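Side-chain contact in Cif-like 1 (Burkholderia cenocepacia, PDB 7JQY), which is a Cif-like epoxide hydrolase of the alpha/beta hydrolase fold, an octamer thought to open epoxide rings by adding water: residues V128-A133 with K239-H244. The protein carries 1 engineered substitution. Residues are numbered along the deposited sequence; the frame is centred on the assembly and turned at random.
Sequences VAYAYA and KAFMKH
The ring of Tyr-130 runs alongside the side chain of Phe-241, and the two extend in opposite directions. Water 1 sits at the edge of the Tyr-130 ring, in its plane, 2.6 Å from OH. Phe-241 CB and Met-242 CG approach the ring obliquely, near its hydroxyl end. CB of Phe-241 lies 3.8 Å from Tyr-130 CE2. CG of Met-242 reaches to 3.3 Å from Tyr-130 OH, and its side chain crosses the tyrosine at about a right angle. The Phe-241 ring is met obliquely by Tyr-130 CE2 and by Ala-131 CB, which is 4.0 Å from Phe-241 CE2. With CG anti to the backbone N (chi1 168°), the Tyr-130 phenol extends out to the 239-244 segment.

In this alpha/beta hydrolase fold, helix 124-135 follows strand 117-122 and the probable nucleophile elbow, where the engineered serine stands. The contact joins this helix to the end of helix 231-241 and the type I turn from Phe-241 to His-244, which leads on toward strand 250-255. Phe-238 stacks edge-to-face with Tyr-130, while Leu-246, Leu-270 and Met-145 also touch it.

The buried phenol is linked to the turn through water 1, which donates a hydrogen bond to His-244 O at 2.8 Å.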
loop_
_atom_site.group_PDB
_atom_site.type_symbol
_atom_site.label_atom_id
_atom_site.label_comp_id
_atom_site.label_asym_id
_atom_site.label_seq_id
_atom_site.Cartn_x
_atom_site.Cartn_y
_atom_site.Cartn_z
ATOM N N VAL B 128 1.301 -37.469 -8.457
ATOM C CA VAL B 128 2.301 -38.083 -7.591
ATOM C C VAL B 128 1.904 -39.514 -7.246
ATOM O O VAL B 128 2.722 -40.440 -7.313
ATOM C CB VAL B 128 2.490 -37.230 -6.324
ATOM C CG1 VAL B 128 3.660 -37.753 -5.494
ATOM C CG2 VAL B 128 2.695 -35.768 -6.696
ATOM N N ALA B 129 0.639 -39.721 -6.880
ATOM C CA ALA B 129 0.199 -41.061 -6.505
ATOM C C ALA B 129 0.335 -42.036 -7.669
ATOM O O ALA B 129 0.739 -43.188 -7.478
ATOM C CB ALA B 129 -1.243 -41.029 -5.998
ATOM N N TYR B 130 0.010 -41.591 -8.888
ATOM C CA TYR B 130 0.173 -42.465 -10.044
ATOM C C TYR B 130 1.643 -42.776 -10.293
ATOM O O TYR B 130 2.011 -43.934 -10.524
ATOM C CB TYR B 130 -0.452 -41.833 -11.292
ATOM C CG TYR B 130 -0.059 -42.570 -12.553
ATOM C CD1 TYR B 130 -0.567 -43.836 -12.826
ATOM C CD2 TYR B 130 0.843 -42.018 -13.455
ATOM C CE1 TYR B 130 -0.201 -44.523 -13.974
ATOM C CE2 TYR B 130 1.218 -42.696 -14.596
ATOM C CZ TYR B 130 0.693 -43.948 -14.851
ATOM O OH TYR B 130 1.068 -44.624 -15.988
ATOM N N ALA B 131 2.498 -41.750 -10.239
ATOM C CA ALA B 131 3.932 -41.958 -10.427
ATOM C C ALA B 131 4.508 -42.862 -9.349
ATOM O O ALA B 131 5.457 -43.606 -9.608
ATOM C CB ALA B 131 4.666 -40.618 -10.444
ATOM N N TYR B 132 3.938 -42.825 -8.147
ATOM C CA TYR B 132 4.338 -43.766 -7.107
ATOM C C TYR B 132 4.020 -45.193 -7.530
ATOM O O TYR B 132 4.886 -46.075 -7.483
ATOM C CB TYR B 132 3.625 -43.413 -5.796
ATOM C CG TYR B 132 4.230 -43.982 -4.516
ATOM C CD1 TYR B 132 4.808 -45.253 -4.479
ATOM C CD2 TYR B 132 4.201 -43.247 -3.336
ATOM C CE1 TYR B 132 5.349 -45.765 -3.308
ATOM C CE2 TYR B 132 4.736 -43.749 -2.165
ATOM C CZ TYR B 132 5.309 -45.004 -2.156
ATOM O OH TYR B 132 5.831 -45.493 -0.981
ATOM N N ALA B 133 2.783 -45.432 -7.988
ATOM C CA ALA B 133 2.389 -46.776 -8.390
ATOM C C ALA B 133 3.134 -47.235 -9.634
ATOM O O ALA B 133 3.435 -48.425 -9.768
ATOM C CB ALA B 133 0.881 -46.835 -8.626
ATOM N N LYS B 239 3.866 -40.505 -20.186
ATOM C CA LYS B 239 3.585 -41.262 -21.404
ATOM C C LYS B 239 4.401 -42.547 -21.436
ATOM O O LYS B 239 3.934 -43.588 -21.917
ATOM C CB LYS B 239 3.919 -40.389 -22.620
ATOM C CG LYS B 239 2.998 -39.193 -22.823
ATOM C CD LYS B 239 3.568 -38.168 -23.816
ATOM C CE LYS B 239 2.615 -37.650 -24.878
ATOM N NZ LYS B 239 2.974 -36.212 -25.136
ATOM N N ALA B 240 5.639 -42.472 -20.954
ATOM C CA ALA B 240 6.464 -43.663 -20.793
ATOM C C ALA B 240 5.911 -44.583 -19.713
ATOM O O ALA B 240 5.943 -45.811 -19.859
ATOM C CB ALA B 240 7.909 -43.262 -20.480
ATOM N N PHE B 241 5.394 -44.013 -18.623
ATOM C CA PHE B 241 4.837 -44.835 -17.552
ATOM C C PHE B 241 3.647 -45.666 -18.033
ATOM O O PHE B 241 3.430 -46.784 -17.550
ATOM C CB PHE B 241 4.388 -43.948 -16.381
ATOM C CG PHE B 241 5.511 -43.444 -15.492
ATOM C CD1 PHE B 241 6.743 -44.095 -15.436
ATOM C CD2 PHE B 241 5.318 -42.317 -14.699
ATOM C CE1 PHE B 241 7.756 -43.625 -14.607
ATOM C CE2 PHE B 241 6.324 -41.835 -13.869
ATOM C CZ PHE B 241 7.546 -42.491 -13.819
ATOM N N MET B 242 2.886 -45.164 -18.998
ATOM C CA MET B 242 1.645 -45.821 -19.403
ATOM C C MET B 242 1.845 -46.943 -20.405
ATOM O O MET B 242 0.871 -47.430 -20.982
ATOM C CB MET B 242 0.685 -44.797 -19.997
ATOM C CG MET B 242 -0.203 -44.124 -18.988
ATOM S SD MET B 242 -1.178 -42.872 -19.820
ATOM C CE MET B 242 0.143 -41.892 -20.506
ATOM N N LYS B 243 3.057 -47.416 -20.590
ATOM C CA LYS B 243 3.246 -48.530 -21.456
ATOM C C LYS B 243 2.931 -49.777 -20.662
ATOM O O LYS B 243 2.611 -50.784 -21.221
ATOM C CB LYS B 243 4.688 -48.651 -21.904
ATOM C CG LYS B 243 5.324 -47.407 -22.449
ATOM C CD LYS B 243 4.546 -46.869 -23.604
ATOM C CE LYS B 243 5.246 -45.700 -24.242
ATOM N NZ LYS B 243 4.359 -44.989 -25.179
ATOM N N HIS B 244 3.002 -49.691 -19.351
ATOM C CA HIS B 244 2.833 -50.798 -18.428
ATOM C C HIS B 244 1.653 -50.386 -17.566
ATOM O O HIS B 244 1.783 -49.518 -16.700
ATOM C CB HIS B 244 4.102 -51.004 -17.605
ATOM C CG HIS B 244 5.333 -51.254 -18.426
ATOM N ND1 HIS B 244 5.510 -52.396 -19.179
ATOM C CD2 HIS B 244 6.464 -50.524 -18.583
ATOM C CE1 HIS B 244 6.692 -52.357 -19.768
ATOM N NE2 HIS B 244 7.292 -51.231 -19.422
HETATM O O HOH W 1 0.298 -47.121 -16.413
#